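Long-range contacts in PhnB-like domain-containing protein (Pseudomonas aeruginosa, PDB 1U69), which is of unknown function but carries a PhnB-like domain of the glyoxalase clan and is considered a potential drug-resistance protein: residues 9-14 and 78-83; 15-20 and 65-70; 22-27 and 112-117; 34-39 and 52-57. One frame throughout, in Å; residues are numbered along the deposited sequence.

Interaction 1 (9-14 and 78-83); sequences ICLWYD and FSFQVA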
loop_
_atom_site.group_PDB
_atom_site.type_symbol
_atom_site.label_atom_id
_atom_site.label_comp_id
_atom_site.label_asym_id
_atom_site.label_seq_id
_atom_site.Cartn_x
_atom_site.Cartn_y
_atom_site.Cartn_z
ATOM N N ILE A 9 -9.019 -5.709 8.660
ATOM C CA ILE A 9 -9.032 -7.172 8.606
ATOM C C ILE A 9 -9.366 -7.678 10.006
ATOM O O ILE A 9 -8.579 -7.463 10.911
ATOM C CB ILE A 9 -7.649 -7.701 8.130
ATOM C CG1 ILE A 9 -7.427 -7.467 6.629
ATOM C CG2 ILE A 9 -7.507 -9.224 8.383
ATOM C CD1 ILE A 9 -7.714 -6.108 6.101
ATOM N N CYS A 10 -10.509 -8.346 10.178
ATOM C CA CYS A 10 -10.955 -8.855 11.480
ATOM C C CYS A 10 -10.721 -10.359 11.563
ATOM O O CYS A 10 -11.223 -11.106 10.741
ATOM C CB CYS A 10 -12.437 -8.540 11.693
ATOM S SG CYS A 10 -13.053 -8.952 13.329
ATOM N N LEU A 11 -9.930 -10.784 12.543
ATOM C CA LEU A 11 -9.566 -12.183 12.704
ATOM C C LEU A 11 -10.109 -12.675 14.033
ATOM O O LEU A 11 -9.956 -12.002 15.050
ATOM C CB LEU A 11 -8.053 -12.336 12.668
ATOM C CG LEU A 11 -7.444 -11.982 11.305
ATOM C CD1 LEU A 11 -5.949 -11.831 11.448
ATOM C CD2 LEU A 11 -7.812 -13.036 10.277
ATOM N N TRP A 12 -10.732 -13.853 14.001
ATOM C CA TRP A 12 -11.422 -14.447 15.150
ATOM C C TRP A 12 -10.434 -15.244 15.990
ATOM O O TRP A 12 -9.655 -16.037 15.457
ATOM C CB TRP A 12 -12.536 -15.369 14.641
ATOM C CG TRP A 12 -13.589 -15.769 15.626
ATOM C CD1 TRP A 12 -13.465 -16.664 16.645
ATOM C CD2 TRP A 12 -14.941 -15.318 15.647
ATOM N NE1 TRP A 12 -14.662 -16.787 17.307
ATOM C CE2 TRP A 12 -15.587 -15.974 16.717
ATOM C CE3 TRP A 12 -15.678 -14.427 14.872
ATOM C CZ2 TRP A 12 -16.924 -15.752 17.035
ATOM C CZ3 TRP A 12 -17.013 -14.204 15.190
ATOM C CH2 TRP A 12 -17.617 -14.859 16.265
ATOM N N TYR A 13 -10.470 -15.029 17.300
ATOM C CA TYR A 13 -9.670 -15.793 18.259
ATOM C C TYR A 13 -10.560 -16.318 19.378
ATOM O O TYR A 13 -11.630 -15.773 19.640
ATOM C CB TYR A 13 -8.554 -14.925 18.869
ATOM C CG TYR A 13 -7.544 -14.463 17.855
ATOM C CD1 TYR A 13 -6.424 -15.232 17.557
ATOM C CD2 TYR A 13 -7.718 -13.253 17.178
ATOM C CE1 TYR A 13 -5.519 -14.829 16.596
ATOM C CE2 TYR A 13 -6.814 -12.837 16.229
ATOM C CZ TYR A 13 -5.722 -13.621 15.935
ATOM O OH TYR A 13 -4.857 -13.190 14.957
ATOM N N ASP A 14 -10.104 -17.394 20.012
ATOM C CA ASP A 14 -10.700 -17.945 21.221
ATOM C C ASP A 14 -9.909 -17.406 22.419
ATOM O O ASP A 14 -8.922 -18.011 22.862
ATOM C CB ASP A 14 -10.610 -19.472 21.163
ATOM C CG ASP A 14 -11.305 -20.153 22.314
ATOM O OD1 ASP A 14 -12.017 -19.482 23.073
ATOM O OD2 ASP A 14 -11.186 -21.377 22.508
ATOM N N PHE A 78 -8.617 -17.939 3.790
ATOM C CA PHE A 78 -7.924 -16.663 4.014
ATOM C C PHE A 78 -6.477 -16.919 4.363
ATOM O O PHE A 78 -6.176 -17.831 5.146
ATOM C CB PHE A 78 -8.562 -15.878 5.157
ATOM C CG PHE A 78 -7.682 -14.785 5.688
ATOM C CD1 PHE A 78 -7.636 -13.561 5.074
ATOM C CD2 PHE A 78 -6.871 -14.993 6.792
ATOM C CE1 PHE A 78 -6.802 -12.554 5.568
ATOM C CE2 PHE A 78 -6.031 -14.018 7.259
ATOM C CZ PHE A 78 -5.995 -12.797 6.658
ATOM N N SER A 79 -5.585 -16.088 3.827
ATOM C CA SER A 79 -4.201 -16.073 4.270
ATOM C C SER A 79 -3.574 -14.689 4.063
ATOM O O SER A 79 -4.019 -13.909 3.224
ATOM C CB SER A 79 -3.354 -17.122 3.528
ATOM O OG SER A 79 -3.405 -16.929 2.126
ATOM N N PHE A 80 -2.548 -14.401 4.852
ATOM C CA PHE A 80 -1.666 -13.246 4.623
ATOM C C PHE A 80 -0.539 -13.755 3.734
ATOM O O PHE A 80 0.059 -14.757 4.052
ATOM C CB PHE A 80 -1.035 -12.756 5.923
ATOM C CG PHE A 80 -1.957 -12.017 6.846
ATOM C CD1 PHE A 80 -2.423 -10.747 6.522
ATOM C CD2 PHE A 80 -2.272 -12.541 8.093
ATOM C CE1 PHE A 80 -3.237 -10.048 7.406
ATOM C CE2 PHE A 80 -3.082 -11.841 8.981
ATOM C CZ PHE A 80 -3.558 -10.605 8.640
ATOM N N GLN A 81 -0.251 -13.077 2.634
ATOM C CA GLN A 81 0.925 -13.387 1.835
ATOM C C GLN A 81 1.980 -12.303 2.037
ATOM O O GLN A 81 1.793 -11.159 1.700
ATOM C CB GLN A 81 0.584 -13.519 0.354
ATOM C CG GLN A 81 1.774 -13.931 -0.487
ATOM C CD GLN A 81 1.412 -14.140 -1.936
ATOM O OE1 GLN A 81 0.999 -15.240 -2.338
ATOM N NE2 GLN A 81 1.576 -13.116 -2.727
ATOM N N VAL A 82 3.103 -12.703 2.625
ATOM C CA VAL A 82 4.169 -11.803 3.015
ATOM C C VAL A 82 5.298 -11.954 2.011
ATOM O O VAL A 82 5.815 -13.046 1.806
ATOM C CB VAL A 82 4.694 -12.134 4.436
ATOM C CG1 VAL A 82 5.854 -11.217 4.794
ATOM C CG2 VAL A 82 3.562 -12.039 5.472
ATOM N N ALA A 83 5.650 -10.851 1.373
ATOM C CA ALA A 83 6.692 -10.830 0.352
ATOM C C ALA A 83 8.045 -10.692 1.026
ATOM O O ALA A 83 8.239 -9.789 1.831
ATOM C CB ALA A 83 6.468 -9.690 -0.594
#
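Leu11 and Phe78 sit on strands that face each other across a core without pairing. Strand 9-13 and strand 78-83 approach to 10.7 Å between axes, and their directions diverge by 120°. The CA atoms of Leu11 and Phe78 are 9.9 Å apart. No hydrogen bond crosses, so side chains alone fill the gap. Leu11 does most of the touching, with one methyl for each ring. Its CD2 lies 3.6 Å from Phe78 CE2, the two side chains crossing at about a right angle. Its CD1 meets Phe80 CE2 at 3.8 Å, near the plane of that ring and at its edge. Leu11 and Phe80 thus reach toward each other tip to tip. Ile9 adds CG2, which is anti to its own backbone N and lies 4.2 Å from both Phe78 CZ and Phe80 CZ. The two rings also pack on each other: Phe78 CZ stands 3.7 Å above the plane of Phe80, over its centre. The strands begin two successive beta-alpha-beta-beta-beta units, the module of glyoxalase-clan folds. Both also pair antiparallel with strands of the second subunit, whose Phe78 stacks on Phe78 of this chain. Trp118 of the same chain packs against Phe80. All four touching residues are buried and purely apolar. The contact therefore rests on dispersion and the exclusion of water, and joins the two modules as a hydrophobic core beside the interface with the second subunit.

Interaction 2 (15-20 and 65-70); sequences SAALEA and GLNGGP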
loop_
_atom_site.group_PDB
_atom_site.type_symbol
_atom_site.label_atom_id
_atom_site.label_comp_id
_atom_site.label_asym_id
_atom_site.label_seq_id
_atom_site.Cartn_x
_atom_site.Cartn_y
_atom_site.Cartn_z
ATOM N N SER A 15 -10.329 -16.260 22.925
ATOM C CA SER A 15 -9.687 -15.608 24.060
ATOM C C SER A 15 -8.169 -15.394 23.934
ATOM O O SER A 15 -7.471 -15.456 24.940
ATOM C CB SER A 15 -9.934 -16.436 25.324
ATOM O OG SER A 15 -8.957 -17.465 25.405
ATOM N N ALA A 16 -7.648 -15.188 22.731
ATOM C CA ALA A 16 -6.202 -15.067 22.526
ATOM C C ALA A 16 -5.783 -13.864 21.673
ATOM O O ALA A 16 -4.617 -13.782 21.264
ATOM C CB ALA A 16 -5.682 -16.336 21.883
ATOM N N ALA A 17 -6.704 -12.933 21.400
ATOM C CA ALA A 17 -6.422 -11.822 20.485
ATOM C C ALA A 17 -5.221 -10.985 20.900
ATOM O O ALA A 17 -4.409 -10.601 20.057
ATOM C CB ALA A 17 -7.659 -10.920 20.310
ATOM N N LEU A 18 -5.108 -10.681 22.189
ATOM C CA LEU A 18 -3.995 -9.852 22.654
ATOM C C LEU A 18 -2.668 -10.594 22.513
ATOM O O LEU A 18 -1.685 -10.004 22.092
ATOM C CB LEU A 18 -4.205 -9.379 24.095
ATOM C CG LEU A 18 -3.153 -8.398 24.641
ATOM C CD1 LEU A 18 -2.958 -7.173 23.735
ATOM C CD2 LEU A 18 -3.547 -7.972 26.065
ATOM N N GLU A 19 -2.645 -11.877 22.872
ATOM C CA GLU A 19 -1.429 -12.685 22.765
ATOM C C GLU A 19 -0.972 -12.756 21.319
ATOM O O GLU A 19 0.214 -12.620 21.046
ATOM C CB GLU A 19 -1.622 -14.116 23.295
ATOM C CG GLU A 19 -0.344 -14.972 23.214
ATOM C CD GLU A 19 -0.561 -16.445 23.504
ATOM O OE1 GLU A 19 -1.543 -16.782 24.209
ATOM O OE2 GLU A 19 0.265 -17.274 23.046
ATOM N N ALA A 20 -1.924 -13.005 20.411
ATOM C CA ALA A 20 -1.631 -13.108 18.984
ATOM C C ALA A 20 -1.083 -11.808 18.450
ATOM O O ALA A 20 -0.037 -11.798 17.818
ATOM C CB ALA A 20 -2.862 -13.510 18.219
ATOM N N GLY A 65 -8.270 -8.063 16.183
ATOM C CA GLY A 65 -8.401 -9.404 16.741
ATOM C C GLY A 65 -9.639 -9.422 17.625
ATOM O O GLY A 65 -9.757 -8.600 18.540
ATOM N N LEU A 66 -10.551 -10.352 17.361
ATOM C CA LEU A 66 -11.826 -10.424 18.066
ATOM C C LEU A 66 -11.873 -11.678 18.905
ATOM O O LEU A 66 -11.769 -12.774 18.373
ATOM C CB LEU A 66 -12.966 -10.456 17.045
ATOM C CG LEU A 66 -14.399 -10.690 17.538
ATOM C CD1 LEU A 66 -14.875 -9.636 18.519
ATOM C CD2 LEU A 66 -15.329 -10.695 16.320
ATOM N N ASN A 67 -12.043 -11.514 20.217
ATOM C CA ASN A 67 -12.246 -12.653 21.107
ATOM C C ASN A 67 -13.697 -13.122 21.072
ATOM O O ASN A 67 -14.533 -12.689 21.858
ATOM C CB ASN A 67 -11.802 -12.309 22.530
ATOM C CG ASN A 67 -10.288 -12.269 22.662
ATOM O OD1 ASN A 67 -9.589 -13.011 21.965
ATOM N ND2 ASN A 67 -9.774 -11.407 23.542
ATOM N N GLY A 68 -13.974 -14.046 20.163
ATOM C CA GLY A 68 -15.320 -14.542 19.953
ATOM C C GLY A 68 -15.546 -15.952 20.418
ATOM O O GLY A 68 -16.635 -16.478 20.212
ATOM N N GLY A 69 -14.553 -16.583 21.042
ATOM C CA GLY A 69 -14.709 -17.943 21.518
ATOM C C GLY A 69 -14.428 -18.968 20.438
ATOM O O GLY A 69 -13.963 -18.634 19.352
ATOM N N PRO A 70 -14.680 -20.240 20.734
ATOM C CA PRO A 70 -14.417 -21.327 19.779
ATOM C C PRO A 70 -15.431 -21.527 18.642
ATOM O O PRO A 70 -15.344 -22.573 17.989
ATOM C CB PRO A 70 -14.393 -22.571 20.691
ATOM C CG PRO A 70 -15.281 -22.232 21.755
ATOM C CD PRO A 70 -15.164 -20.750 22.030
HETATM O O HOH W 1 -6.862 -11.673 24.521
#
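The amide of Asn67 overlaps the start of helix 17-27, lying against Ser15 CA and Ala17 CB. Asn67 CG is 3.7 Å from Ser15 CA and 3.8 Å from Ala17 CB. The side chain leaves its strand with CG anti to the carbonyl carbon, beside the backbone N (chi1 -74°). Its OD1 then accepts a hydrogen bond from Ala17 N at 2.9 Å. The N-H comes in the amide plane, on a lone pair, and the bond is fairly straight at 158°. Ala16 N is also near, 3.0 Å from the same OD1. Ala16 holds the N-cap position but has no polar side chain, and the oxygen that meets the N-H of the first helical residue comes instead from Asn67 on a separate strand. The other branch of the amide works as a donor. Asn67 ND2 and Leu18 N both donate to one water, each at 3.1 Å, and ND2 also reaches Val51 O. Both ends of the amide are therefore held, which fixes its rotation. The positive helix end would be expected to polarise the carbonyl of Asn67. Ala17 CB also rests 3.6 Å from Gly65 O, and the small residues let the helix come close to the strand. Asn67 is also the centre of an inverse gamma turn where the strand ends. Strand 61-67 lies between strands 7-13 and 51-58, and the first turn of helix 17-27 packs against it. Ala17 also touches Val54 of strand 51-58, while Ala20 packs on Tyr13 of strand 7-13.

Interaction 3 (22-27 and 112-117); sequences TFYAET and DKWGIS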
loop_
_atom_site.group_PDB
_atom_site.type_symbol
_atom_site.label_atom_id
_atom_site.label_comp_id
_atom_site.label_asym_id
_atom_site.label_seq_id
_atom_site.Cartn_x
_atom_site.Cartn_y
_atom_site.Cartn_z
ATOM N N THR A 22 0.266 -9.327 19.988
ATOM C CA THR A 22 1.554 -9.054 20.598
ATOM C C THR A 22 2.637 -9.876 19.907
ATOM O O THR A 22 3.717 -9.375 19.619
ATOM C CB THR A 22 1.510 -9.383 22.092
ATOM O OG1 THR A 22 0.560 -8.524 22.738
ATOM C CG2 THR A 22 2.836 -9.061 22.748
ATOM N N PHE A 23 2.348 -11.150 19.661
ATOM C CA PHE A 23 3.275 -12.019 18.937
ATOM C C PHE A 23 3.575 -11.485 17.538
ATOM O O PHE A 23 4.724 -11.476 17.110
ATOM C CB PHE A 23 2.707 -13.449 18.852
ATOM C CG PHE A 23 3.517 -14.384 17.976
ATOM C CD1 PHE A 23 4.717 -14.895 18.409
ATOM C CD2 PHE A 23 3.074 -14.731 16.712
ATOM C CE1 PHE A 23 5.463 -15.738 17.588
ATOM C CE2 PHE A 23 3.817 -15.581 15.894
ATOM C CZ PHE A 23 5.008 -16.076 16.341
ATOM N N TYR A 24 2.549 -11.058 16.813
ATOM C CA TYR A 24 2.778 -10.585 15.460
ATOM C C TYR A 24 3.653 -9.332 15.513
ATOM O O TYR A 24 4.536 -9.148 14.688
ATOM C CB TYR A 24 1.467 -10.266 14.743
ATOM C CG TYR A 24 0.458 -11.392 14.621
ATOM C CD1 TYR A 24 0.845 -12.728 14.464
ATOM C CD2 TYR A 24 -0.901 -11.112 14.638
ATOM C CE1 TYR A 24 -0.102 -13.744 14.340
ATOM C CE2 TYR A 24 -1.850 -12.115 14.495
ATOM C CZ TYR A 24 -1.447 -13.434 14.366
ATOM O OH TYR A 24 -2.400 -14.420 14.224
ATOM N N ALA A 25 3.417 -8.488 16.506
ATOM C CA ALA A 25 4.117 -7.211 16.601
ATOM C C ALA A 25 5.615 -7.389 16.865
ATOM O O ALA A 25 6.440 -6.582 16.411
ATOM C CB ALA A 25 3.469 -6.328 17.663
ATOM N N GLU A 26 5.967 -8.453 17.572
ATOM C CA GLU A 26 7.363 -8.699 17.892
ATOM C C GLU A 26 8.032 -9.582 16.836
ATOM O O GLU A 26 9.253 -9.675 16.796
ATOM C CB GLU A 26 7.504 -9.274 19.300
ATOM C CG GLU A 26 6.866 -10.627 19.503
ATOM C CD GLU A 26 6.612 -10.960 20.969
ATOM O OE1 GLU A 26 6.909 -10.125 21.853
ATOM O OE2 GLU A 26 6.100 -12.066 21.217
ATOM N N THR A 27 7.229 -10.182 15.958
ATOM C CA THR A 27 7.718 -11.115 14.943
ATOM C C THR A 27 7.961 -10.441 13.608
ATOM O O THR A 27 9.014 -10.582 13.028
ATOM C CB THR A 27 6.707 -12.260 14.756
ATOM O OG1 THR A 27 6.688 -13.078 15.937
ATOM C CG2 THR A 27 7.135 -13.220 13.643
ATOM N N ASP A 112 -0.154 -20.371 11.911
ATOM C CA ASP A 112 0.265 -19.943 13.244
ATOM C C ASP A 112 -0.473 -20.707 14.351
ATOM O O ASP A 112 -1.322 -21.567 14.099
ATOM C CB ASP A 112 0.211 -18.413 13.422
ATOM C CG ASP A 112 -1.193 -17.829 13.455
ATOM O OD1 ASP A 112 -2.163 -18.544 13.791
ATOM O OD2 ASP A 112 -1.375 -16.592 13.213
ATOM N N LYS A 113 -0.108 -20.374 15.584
ATOM C CA LYS A 113 -0.627 -21.016 16.781
ATOM C C LYS A 113 -2.144 -20.982 16.868
ATOM O O LYS A 113 -2.737 -21.876 17.468
ATOM C CB LYS A 113 -0.034 -20.298 18.002
ATOM C CG LYS A 113 -0.499 -20.805 19.347
ATOM C CD LYS A 113 0.366 -20.252 20.466
ATOM C CE LYS A 113 -0.042 -20.822 21.809
ATOM N NZ LYS A 113 0.567 -20.071 22.924
ATOM N N TRP A 114 -2.762 -19.956 16.272
ATOM C CA TRP A 114 -4.203 -19.702 16.372
ATOM C C TRP A 114 -4.922 -20.187 15.118
ATOM O O TRP A 114 -6.127 -20.007 14.971
ATOM C CB TRP A 114 -4.434 -18.202 16.663
ATOM C CG TRP A 114 -3.641 -17.819 17.873
ATOM C CD1 TRP A 114 -3.995 -18.024 19.175
ATOM C CD2 TRP A 114 -2.308 -17.297 17.903
ATOM N NE1 TRP A 114 -2.980 -17.625 20.014
ATOM C CE2 TRP A 114 -1.934 -17.168 19.260
ATOM C CE3 TRP A 114 -1.398 -16.893 16.922
ATOM C CZ2 TRP A 114 -0.699 -16.670 19.650
ATOM C CZ3 TRP A 114 -0.177 -16.405 17.308
ATOM C CH2 TRP A 114 0.169 -16.301 18.664
ATOM N N GLY A 115 -4.170 -20.860 14.247
ATOM C CA GLY A 115 -4.715 -21.504 13.072
ATOM C C GLY A 115 -4.798 -20.647 11.833
ATOM O O GLY A 115 -5.352 -21.107 10.828
ATOM N N ILE A 116 -4.248 -19.434 11.877
ATOM C CA ILE A 116 -4.326 -18.517 10.733
ATOM C C ILE A 116 -3.236 -18.872 9.739
ATOM O O ILE A 116 -2.105 -19.162 10.127
ATOM C CB ILE A 116 -4.204 -17.069 11.220
ATOM C CG1 ILE A 116 -5.470 -16.715 12.010
ATOM C CG2 ILE A 116 -3.967 -16.116 10.058
ATOM C CD1 ILE A 116 -5.289 -15.624 12.973
ATOM N N SER A 117 -3.577 -18.858 8.460
ATOM C CA SER A 117 -2.639 -19.201 7.402
ATOM C C SER A 117 -1.781 -18.005 6.984
ATOM O O SER A 117 -2.287 -16.907 6.753
ATOM C CB SER A 117 -3.379 -19.726 6.166
ATOM O OG SER A 117 -3.864 -21.060 6.356
#
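Tyr24 and Asp112 cross at about a right angle, with ring and carboxylate planes only 22° apart. The phenol OH donates a short hydrogen bond, 2.6 Å, to Asp112 OD2. It meets that oxygen on the syn side, somewhat out of the carboxylate plane. Tyr24 OH also touches Ile116 CD1 at 3.4 Å. Trp114 completes the contact with the far rim of its six-membered ring. Its CZ3 lies 3.7 Å from Phe23 CD2 and 4.0 Å from Tyr24 CE1. The Trp114 plane is turned 57° from Phe23 and 85° from Tyr24, so the three form an aromatic cluster of tilted rings. Asp112 CG sits between its backbone N and carbonyl carbon, and Asp112 opens a type I turn that runs to Gly115. Its OD1 accepts from Trp114 N and Ile116 N, at 2.9 and 3.0 Å, from opposite faces of the carboxylate plane. The bond to Trp114 N makes an Asx turn. The loop thus holds the carboxylate that receives the phenol. Tyr13 OH bonds to Tyr24 OH and Trp118 NE1 to Asp112 OD2, extending a buried polar chain. Residues 112-116 connect strand 109-111 to strand 117-122, and their side chains pack against Phe23 and Tyr24 of helix 17-27. Ile116 also packs on strand 7-13, and Asp112 on Ile97 of helix 87-99.

Interaction 4 (34-39 and 52-57); sequences LAVHRA and LTVEFR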
loop_
_atom_site.group_PDB
_atom_site.type_symbol
_atom_site.label_atom_id
_atom_site.label_comp_id
_atom_site.label_asym_id
_atom_site.label_seq_id
_atom_site.Cartn_x
_atom_site.Cartn_y
_atom_site.Cartn_z
ATOM N N LEU A 34 -2.018 -1.606 18.726
ATOM C CA LEU A 34 -2.449 -0.207 18.718
ATOM C C LEU A 34 -3.399 0.164 19.857
ATOM O O LEU A 34 -3.290 1.245 20.420
ATOM C CB LEU A 34 -3.069 0.116 17.355
ATOM C CG LEU A 34 -2.157 -0.090 16.137
ATOM C CD1 LEU A 34 -2.850 0.372 14.868
ATOM C CD2 LEU A 34 -0.835 0.614 16.296
ATOM N N ALA A 35 -4.314 -0.731 20.202
ATOM C CA ALA A 35 -5.333 -0.453 21.216
ATOM C C ALA A 35 -5.992 -1.732 21.688
ATOM O O ALA A 35 -6.097 -2.691 20.943
ATOM C CB ALA A 35 -6.374 0.480 20.674
ATOM N N VAL A 36 -6.416 -1.737 22.950
ATOM C CA VAL A 36 -7.109 -2.872 23.547
ATOM C C VAL A 36 -8.456 -2.376 24.034
ATOM O O VAL A 36 -8.528 -1.343 24.720
ATOM C CB VAL A 36 -6.283 -3.453 24.694
ATOM C CG1 VAL A 36 -7.004 -4.614 25.375
ATOM C CG2 VAL A 36 -4.926 -3.887 24.163
ATOM N N HIS A 37 -9.515 -3.085 23.642
ATOM C CA HIS A 37 -10.888 -2.681 23.928
ATOM C C HIS A 37 -11.545 -3.753 24.765
ATOM O O HIS A 37 -11.661 -4.904 24.347
ATOM C CB HIS A 37 -11.680 -2.489 22.644
ATOM C CG HIS A 37 -11.120 -1.425 21.754
ATOM N ND1 HIS A 37 -11.006 -0.113 22.159
ATOM C CD2 HIS A 37 -10.621 -1.478 20.497
ATOM C CE1 HIS A 37 -10.464 0.599 21.188
ATOM N NE2 HIS A 37 -10.222 -0.205 20.167
ATOM N N ARG A 38 -12.001 -3.372 25.948
ATOM C CA ARG A 38 -12.584 -4.338 26.855
ATOM C C ARG A 38 -14.093 -4.407 26.679
ATOM O O ARG A 38 -14.714 -3.454 26.218
ATOM C CB ARG A 38 -12.172 -4.031 28.300
ATOM C CG ARG A 38 -10.748 -4.518 28.549
ATOM C CD ARG A 38 -10.054 -3.974 29.766
ATOM N NE ARG A 38 -8.628 -4.303 29.712
ATOM C CZ ARG A 38 -8.101 -5.510 29.955
ATOM N NH1 ARG A 38 -8.864 -6.546 30.299
ATOM N NH2 ARG A 38 -6.788 -5.685 29.866
ATOM N N ALA A 39 -14.663 -5.568 27.000
ATOM C CA ALA A 39 -16.088 -5.824 26.815
ATOM C C ALA A 39 -16.876 -4.983 27.813
ATOM O O ALA A 39 -16.594 -5.043 29.009
ATOM C CB ALA A 39 -16.382 -7.281 27.024
ATOM N N LEU A 52 -12.098 -7.688 24.494
ATOM C CA LEU A 52 -13.074 -7.985 23.449
ATOM C C LEU A 52 -12.418 -7.891 22.070
ATOM O O LEU A 52 -12.491 -8.835 21.276
ATOM C CB LEU A 52 -14.278 -7.045 23.552
ATOM C CG LEU A 52 -15.375 -7.181 22.500
ATOM C CD1 LEU A 52 -15.976 -8.561 22.559
ATOM C CD2 LEU A 52 -16.442 -6.122 22.695
ATOM N N THR A 53 -11.797 -6.752 21.776
ATOM C CA THR A 53 -11.002 -6.616 20.551
ATOM C C THR A 53 -9.649 -5.982 20.812
ATOM O O THR A 53 -9.438 -5.274 21.802
ATOM C CB THR A 53 -11.710 -5.789 19.466
ATOM O OG1 THR A 53 -11.972 -4.454 19.942
ATOM C CG2 THR A 53 -13.056 -6.382 19.077
ATOM N N VAL A 54 -8.749 -6.204 19.863
ATOM C CA VAL A 54 -7.419 -5.605 19.880
ATOM C C VAL A 54 -7.143 -5.059 18.481
ATOM O O VAL A 54 -7.195 -5.806 17.501
ATOM C CB VAL A 54 -6.341 -6.642 20.223
ATOM C CG1 VAL A 54 -4.977 -5.982 20.234
ATOM C CG2 VAL A 54 -6.633 -7.347 21.570
ATOM N N GLU A 55 -6.875 -3.764 18.389
ATOM C CA GLU A 55 -6.446 -3.168 17.126
ATOM C C GLU A 55 -4.952 -3.379 16.985
ATOM O O GLU A 55 -4.199 -3.160 17.921
ATOM C CB GLU A 55 -6.775 -1.678 17.068
ATOM C CG GLU A 55 -8.251 -1.321 17.156
ATOM C CD GLU A 55 -8.461 0.187 17.155
ATOM O OE1 GLU A 55 -7.869 0.874 16.295
ATOM O OE2 GLU A 55 -9.179 0.691 18.020
ATOM N N PHE A 56 -4.519 -3.832 15.813
ATOM C CA PHE A 56 -3.099 -3.978 15.531
ATOM C C PHE A 56 -2.829 -3.779 14.055
ATOM O O PHE A 56 -3.764 -3.708 13.274
ATOM C CB PHE A 56 -2.553 -5.320 16.050
ATOM C CG PHE A 56 -3.086 -6.562 15.340
ATOM C CD1 PHE A 56 -2.354 -7.175 14.328
ATOM C CD2 PHE A 56 -4.280 -7.157 15.739
ATOM C CE1 PHE A 56 -2.833 -8.334 13.706
ATOM C CE2 PHE A 56 -4.726 -8.325 15.139
ATOM C CZ PHE A 56 -4.003 -8.899 14.127
ATOM N N ARG A 57 -1.564 -3.604 13.694
ATOM C CA ARG A 57 -1.190 -3.414 12.296
ATOM C C ARG A 57 -0.090 -4.373 11.968
ATOM O O ARG A 57 0.861 -4.503 12.745
ATOM C CB ARG A 57 -0.716 -1.978 12.044
ATOM C CG ARG A 57 -0.499 -1.619 10.572
ATOM C CD ARG A 57 0.008 -0.204 10.364
ATOM N NE ARG A 57 0.957 0.085 11.423
ATOM C CZ ARG A 57 0.732 0.901 12.456
ATOM N NH1 ARG A 57 -0.395 1.612 12.563
ATOM N NH2 ARG A 57 1.666 1.048 13.370
#
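A beta hairpin with a long connection brings His37 beside Thr53 and Glu55, pairing strand 34-38 antiparallel with strand 52-57 at the margin of a mixed sheet. Ala35 with Glu55 and His37 with Thr53 are hydrogen-bonded pairs, and Val36 with Val54 is a non-hydrogen-bonded pair. Two classic beta bulges interrupt the regular pattern. In one, Leu34 and Ala35 both face Glu55, whose O accepts from Leu34 N at 2.8 Å and more weakly from Ala35 N. In the other, Leu52 and Thr53 face His37, whose O accepts from both Leu52 N and Thr53 N. The return bond, His37 N to Thr53 O, is 2.9 Å. At one end Leu34 CD1 touches Arg57 NH1 at 3.6 Å, the side chains crossing at about a right angle. At the other, Leu52 CB packs on Ala39 CB at 4.1 Å. Val54 turns to the opposite face from His37 and packs on Ala21 of helix 17-27, while Ala130 of the second subunit packs on His37. On the His37 face, Thr53 OG1 lies 3.3 Å from His37 CD2, near the ring plane. Glu55 extends beyond CG to bring its carboxylate to the ring edge, the two planes 23° apart. His37 NE2 donates to Glu55 OE2 in a short, nearly straight His-carboxylate hydrogen bond of 2.5 Å (172°), using the anti lone pair of that oxygen.

Interactions 1, 2 and 4 reach the sheet of strands 7-13, 61-67, 51-58 and 31-38. Interaction 4 is nested along the chain within interaction 2, and interaction 2 within interaction 1. Interactions 2 and 4, centres about 10 Å apart, meet where Gly65 N bonds to Val54 O at 2.8 Å. Interactions 2 and 3 share helix 17-27, and a salt bridge from Glu19 OE2 to Lys113 NZ (2.8 Å) joins them. Interactions 1 and 3, centres about 9 Å apart, join the two modules: Tyr13 OH probably bonds to Tyr24 OH (2.8 Å) and Phe80 N to Ser117 O (3.2 Å). Interactions 1, 2 and 4 touch the second subunit; interaction 3 touches no other chain of the assembly.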